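Local coordinates for proline dehydrogenase (Bradyrhizobium japonicum USDA 110, PDB 3HAZ) that oxidises proline in two steps, with an FAD-dependent proline dehydrogenase and an NAD-dependent 1-pyrroline-5-carboxylate (glutamate semialdehyde) dehydrogenase in one polypeptide, at the interface of chains A and B and the interface of chains A and C. Numbering follows the deposited sequence. Chains: chain A/B/C, Proline dehydrogenase.

Contact 1: the interface of chains A and B. Residues chain A 150-153; chain B 48, 51-52.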
# COMPACT_ATOMS: atom_id res chain seq x y z
N GLY A 150 0.28 26.04 34.25
CA GLY A 150 0.04 27.31 34.93
C GLY A 150 0.63 27.24 36.32
O GLY A 150 0.70 26.16 36.92
N ALA A 151 1.07 28.38 36.85
CA ALA A 151 1.69 28.40 38.18
C ALA A 151 0.78 27.89 39.30
O ALA A 151 1.22 27.14 40.17
CB ALA A 151 2.22 29.80 38.50
N PRO A 152 -0.51 28.30 39.29
CA PRO A 152 -1.38 27.82 40.37
C PRO A 152 -1.51 26.29 40.46
O PRO A 152 -1.51 25.73 41.56
CB PRO A 152 -2.73 28.48 40.05
CG PRO A 152 -2.35 29.76 39.36
CD PRO A 152 -1.13 29.38 38.51
N ALA A 153 -1.60 25.61 39.31
CA ALA A 153 -1.70 24.16 39.34
C ALA A 153 -0.40 23.52 39.85
O ALA A 153 -0.43 22.49 40.52
CB ALA A 153 -2.06 23.61 37.95
N GLU B 48 -4.78 30.02 33.98
CA GLU B 48 -4.08 29.67 35.22
C GLU B 48 -5.05 29.60 36.39
O GLU B 48 -5.00 28.66 37.18
CB GLU B 48 -2.99 30.70 35.54
CG GLU B 48 -1.74 30.55 34.71
CD GLU B 48 -0.64 31.49 35.15
OE1 GLU B 48 -0.93 32.68 35.35
OE2 GLU B 48 0.52 31.03 35.30
N ARG B 51 -7.17 26.57 36.06
CA ARG B 51 -6.45 25.35 36.42
C ARG B 51 -5.90 25.37 37.84
O ARG B 51 -5.13 24.49 38.23
CB ARG B 51 -5.35 25.06 35.40
CG ARG B 51 -5.91 24.71 34.04
CD ARG B 51 -4.83 24.26 33.09
NE ARG B 51 -5.41 23.51 31.98
CZ ARG B 51 -4.70 23.04 30.96
NH1 ARG B 51 -3.39 23.26 30.91
NH2 ARG B 51 -5.31 22.37 29.99
N LYS B 52 -6.31 26.36 38.63
CA LYS B 52 -5.94 26.38 40.04
C LYS B 52 -6.50 25.13 40.70
O LYS B 52 -5.75 24.25 41.12
CB LYS B 52 -6.45 27.65 40.73
CG LYS B 52 -5.84 27.89 42.10
CD LYS B 52 -5.99 29.35 42.52
CE LYS B 52 -5.10 29.70 43.72
NZ LYS B 52 -5.69 29.27 45.03
O HOH W 1 -2.65 26.92 37.02

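Contact 2: the interface of chains A and C. Residues chain A 740-741, 744-745, 748, 757; chain C 744, 748, 754.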
# COMPACT_ATOMS: atom_id res chain seq x y z
N ALA A 740 49.83 13.85 13.75
CA ALA A 740 48.92 14.11 12.64
C ALA A 740 49.37 15.33 11.83
O ALA A 740 49.40 15.28 10.60
CB ALA A 740 47.48 14.27 13.13
N ARG A 741 49.73 16.40 12.52
CA ARG A 741 50.21 17.61 11.86
C ARG A 741 51.47 17.35 11.05
O ARG A 741 51.66 17.90 9.97
CB ARG A 741 50.47 18.73 12.87
CG ARG A 741 49.21 19.39 13.40
CD ARG A 741 49.53 20.76 13.96
NE ARG A 741 50.34 20.68 15.16
CZ ARG A 741 49.84 20.49 16.38
NH1 ARG A 741 48.53 20.37 16.54
NH2 ARG A 741 50.65 20.42 17.42
N ASN A 744 50.36 15.51 7.99
CA ASN A 744 49.70 16.47 7.12
C ASN A 744 50.71 17.33 6.36
O ASN A 744 50.54 17.59 5.17
CB ASN A 744 48.74 17.36 7.93
CG ASN A 744 47.74 18.08 7.05
OD1 ASN A 744 47.35 17.58 6.00
ND2 ASN A 744 47.33 19.27 7.48
N ARG A 745 51.76 17.77 7.05
CA ARG A 745 52.80 18.57 6.42
C ARG A 745 53.56 17.78 5.36
O ARG A 745 53.81 18.29 4.28
CB ARG A 745 53.76 19.15 7.45
CG ARG A 745 53.21 20.38 8.16
CD ARG A 745 53.81 20.60 9.54
NE ARG A 745 52.97 21.49 10.33
CZ ARG A 745 53.12 21.71 11.63
NH1 ARG A 745 52.30 22.54 12.26
NH2 ARG A 745 54.09 21.11 12.30
N ALA A 748 51.28 17.58 2.35
CA ALA A 748 51.14 18.86 1.66
C ALA A 748 52.42 19.25 0.92
O ALA A 748 52.37 20.01 -0.05
CB ALA A 748 50.75 19.95 2.64
N LEU A 757 43.39 13.18 4.17
CA LEU A 757 43.91 12.75 5.45
C LEU A 757 42.76 12.65 6.44
O LEU A 757 42.10 13.65 6.74
CB LEU A 757 44.98 13.71 5.98
CG LEU A 757 45.43 13.52 7.44
CD1 LEU A 757 45.93 12.11 7.68
CD2 LEU A 757 46.50 14.53 7.84
N ASN C 744 47.36 24.50 0.36
CA ASN C 744 47.45 23.28 1.16
C ASN C 744 48.63 23.32 2.13
O ASN C 744 48.52 22.87 3.27
CB ASN C 744 47.54 22.04 0.27
CG ASN C 744 47.22 20.76 1.01
OD1 ASN C 744 46.40 20.75 1.93
ND2 ASN C 744 47.85 19.66 0.61
N ALA C 748 48.63 23.31 6.21
CA ALA C 748 49.37 22.28 6.93
C ALA C 748 50.37 22.87 7.93
O ALA C 748 50.65 22.28 8.97
CB ALA C 748 50.08 21.36 5.95
N ILE C 754 43.61 20.71 11.78
CA ILE C 754 43.66 20.38 10.36
C ILE C 754 42.26 20.61 9.80
O ILE C 754 41.31 19.94 10.21
CB ILE C 754 44.12 18.93 10.13
CG1 ILE C 754 45.56 18.76 10.63
CG2 ILE C 754 44.02 18.56 8.64
CD1 ILE C 754 45.99 17.33 10.78
O HOH W 2 49.93 20.11 -1.52
O HOH W 3 48.91 20.24 9.91

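Contact 3: the interface of chains A and C. Residues chain A 940, 944, 953-954; chain C 641, 643, 982-984.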
# COMPACT_ATOMS: atom_id res chain seq x y z
N ILE A 940 28.63 13.78 22.55
CA ILE A 940 28.07 14.28 23.80
C ILE A 940 27.29 13.16 24.46
O ILE A 940 26.43 12.52 23.84
CB ILE A 940 27.19 15.53 23.55
CG1 ILE A 940 28.03 16.63 22.89
CG2 ILE A 940 26.55 16.03 24.85
CD1 ILE A 940 27.26 17.89 22.57
N ARG A 944 25.18 9.52 31.45
CA ARG A 944 25.85 8.22 31.37
C ARG A 944 27.35 8.45 31.25
O ARG A 944 27.81 9.60 31.15
CB ARG A 944 25.34 7.40 30.18
CG ARG A 944 25.43 8.12 28.83
CD ARG A 944 25.56 7.11 27.69
NE ARG A 944 26.91 6.55 27.64
CZ ARG A 944 27.31 5.62 26.77
NH1 ARG A 944 28.56 5.19 26.81
NH2 ARG A 944 26.46 5.13 25.88
N VAL A 953 26.09 3.01 16.35
CA VAL A 953 25.19 3.56 17.36
C VAL A 953 25.67 4.94 17.80
O VAL A 953 24.93 5.92 17.74
CB VAL A 953 25.07 2.62 18.57
CG1 VAL A 953 24.16 3.23 19.65
CG2 VAL A 953 24.56 1.26 18.12
N GLN A 954 26.92 5.01 18.26
CA GLN A 954 27.58 6.29 18.49
C GLN A 954 28.72 6.48 17.50
O GLN A 954 29.87 6.14 17.80
CB GLN A 954 28.12 6.42 19.92
CG GLN A 954 27.03 6.45 20.99
CD GLN A 954 26.83 5.11 21.67
OE1 GLN A 954 27.75 4.30 21.73
NE2 GLN A 954 25.63 4.89 22.21
N GLU C 641 17.87 4.51 25.76
CA GLU C 641 18.92 5.39 25.28
C GLU C 641 18.56 5.96 23.93
O GLU C 641 18.05 5.25 23.07
CB GLU C 641 20.25 4.64 25.17
CG GLU C 641 21.46 5.51 24.90
CD GLU C 641 22.75 4.69 24.74
OE1 GLU C 641 22.97 4.13 23.64
OE2 GLU C 641 23.53 4.60 25.72
N ASN C 643 20.16 8.02 20.52
CA ASN C 643 21.38 8.35 19.81
C ASN C 643 21.03 9.07 18.52
O ASN C 643 20.35 8.52 17.66
CB ASN C 643 22.18 7.09 19.51
CG ASN C 643 22.69 6.41 20.77
OD1 ASN C 643 23.76 6.75 21.28
ND2 ASN C 643 21.92 5.46 21.28
N THR C 982 27.40 13.60 17.51
CA THR C 982 26.53 12.57 18.05
C THR C 982 26.10 12.93 19.46
O THR C 982 26.93 13.24 20.32
CB THR C 982 27.23 11.21 18.07
OG1 THR C 982 27.69 10.89 16.75
CG2 THR C 982 26.27 10.12 18.57
N VAL C 983 24.79 12.91 19.70
CA VAL C 983 24.26 13.14 21.04
C VAL C 983 23.62 11.86 21.57
O VAL C 983 22.69 11.32 20.96
CB VAL C 983 23.22 14.28 21.07
CG1 VAL C 983 22.55 14.36 22.44
CG2 VAL C 983 23.88 15.60 20.71
N THR C 984 24.15 11.38 22.68
CA THR C 984 23.67 10.16 23.30
C THR C 984 23.09 10.49 24.67
O THR C 984 23.79 11.01 25.54
CB THR C 984 24.82 9.15 23.47
OG1 THR C 984 25.38 8.84 22.19
CG2 THR C 984 24.33 7.87 24.15
O HOH W 4 24.72 2.16 23.10

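Contact 1: the interface of chains A and B
The ring of A:Pro152, in the first turn of helix 151-168, packs against the aliphatic parts of B:Glu48, near the end of helix 33-50, and B:Lys52 in the loop that follows. A:Pro152 CD lies 3.7 Å from B:Glu48 CB, the proline ring and the glutamate chain crossing at about a right angle. The CB corner of the ring meets the lysine: A:Pro152 CB is 3.8 Å from B:Lys52 CG. B:Glu48 leaves its helix with CG anti to its own carbonyl carbon (chi1 -77°) and then runs extended, which carries CG past the backbone of A:Gly150 and puts the carboxylate at the start of the A chain helix. There B:Glu48 OE2 accepts a hydrogen bond from the backbone N of A:Ala151 (3.1 Å). The bond is nearly straight, but the N-H comes from above the carboxylate plane, 38° out of it. A negative group here would be expected to interact favourably with the helix dipole. This small patch, repeated with chains exchanged across a two-fold axis, may help hold the deposited tetramer together; the structure alone does not show that the contact is biological. A second polar link runs through water, 2.8 Å from the backbone N of A:Ala153 and 2.9 Å from the main-chain O of B:Glu48.

Contact 2: the interface of chains A and C
C:Ile754 and C:Ala748 press onto helix 737-749 of chain A, where A:Asn744 meets both. The isoleucine and asparagine approach tip to tip. With A:Asn744 CG anti to its backbone N (chi1 -163°), the amide is directed at the isoleucine, and A:Asn744 ND2 lies 3.6 Å from the CG2 branch of C:Ile754. C:Ile754 CD1, the end of the other branch, sits 4.0 Å from A:Asn744 CB and also approaches A:Ala740 and A:Leu757, the leucine crossing it at about a right angle. C:Ala748 belongs to the partner's copy of the same helix. The methyl CB of C:Ala748 lies 3.7 Å from CB of A:Ala748. This helix-to-helix packing of the aldehyde dehydrogenase part, through small side chains about the two-fold axis, probably helps form the A-C dimer. The alanine carbonyl is gripped from chain A: A:Arg745, extended from CG to NE, donates from NE to C:Ala748 O at 2.8 Å, with the oxygen close to the guanidinium plane. A water on the same oxygen leads to ND2 of A:Asn744. The symmetry-related bridge runs through a second water, which stands 3.0 Å from C:Asn744 ND2 and 2.8 Å from the carbonyl O of A:Ala748.

Contact 3: the interface of chains A and C
A:Gln954 reaches from a loop of chain A across the polar ends of C:Thr984, C:Asn643 and C:Glu641. Its CB leads to a CG anti to the carbonyl carbon, and A:Gln954 CG lies 3.3 Å from C:Asn643 OD1. The chain bends at chi2, 100°, and turns the amide CD towards the same oxygen. At the tip A:Gln954 NE2 donates to C:Asn643 OD1 at 2.8 Å, approaching from above its carbonyl plane. The hydroxyl OG1 of C:Thr984 donates to C:Asn643 OD1 from the opposite face, so the oxygen is held between two donors. NE2 also contacts a water, 2.7 Å from C:Glu641 OE1. C:Glu641 OE1 in turn accepts from ND2 of C:Asn643 at 2.9 Å, which helps fix how the asparagine amide is turned. C:Glu641 OE2 forms a salt bridge with A:Arg944 NH2 at 3.0 Å. The guanidinium and carboxylate planes differ by 24°, and the bond is bent, 138° at the hydrogen. Alongside, A:Ile940 of strand 939-942 forms a parallel beta bridge with C:Val983: A:Ile940 N donates to C:Thr982 O (2.9 Å) and A:Ile940 O accepts from C:Thr984 N (2.8 Å). The partner's strand 978-986 is thereby added to the edge of strand 939-942, and the polar cluster beside it probably helps hold this strand pairing and so the A-C dimer.

Contacts 2 and 3 belong to one A-C interface, their C-alpha centres about 30 Å apart, whereas contact 1 joins chain A to chain B, its C-alpha centre about 60 Å from that of contact 2 and 36 Å from that of contact 3. They share no residue. Contact 2 pairs helix 737-749 with its own copy; contact 3 adds strand 978-986 to the neighbouring subunit; contact 1 uses helices 33-50 and 151-168 of the N-terminal part. Chain A thus touches two neighbours by separate surfaces, consistent with the deposited assembly of four copies. The centre of contact 2 lies about 11 Å from A:Glu760, the predicted active-site residue, close to the aldehyde dehydrogenase site.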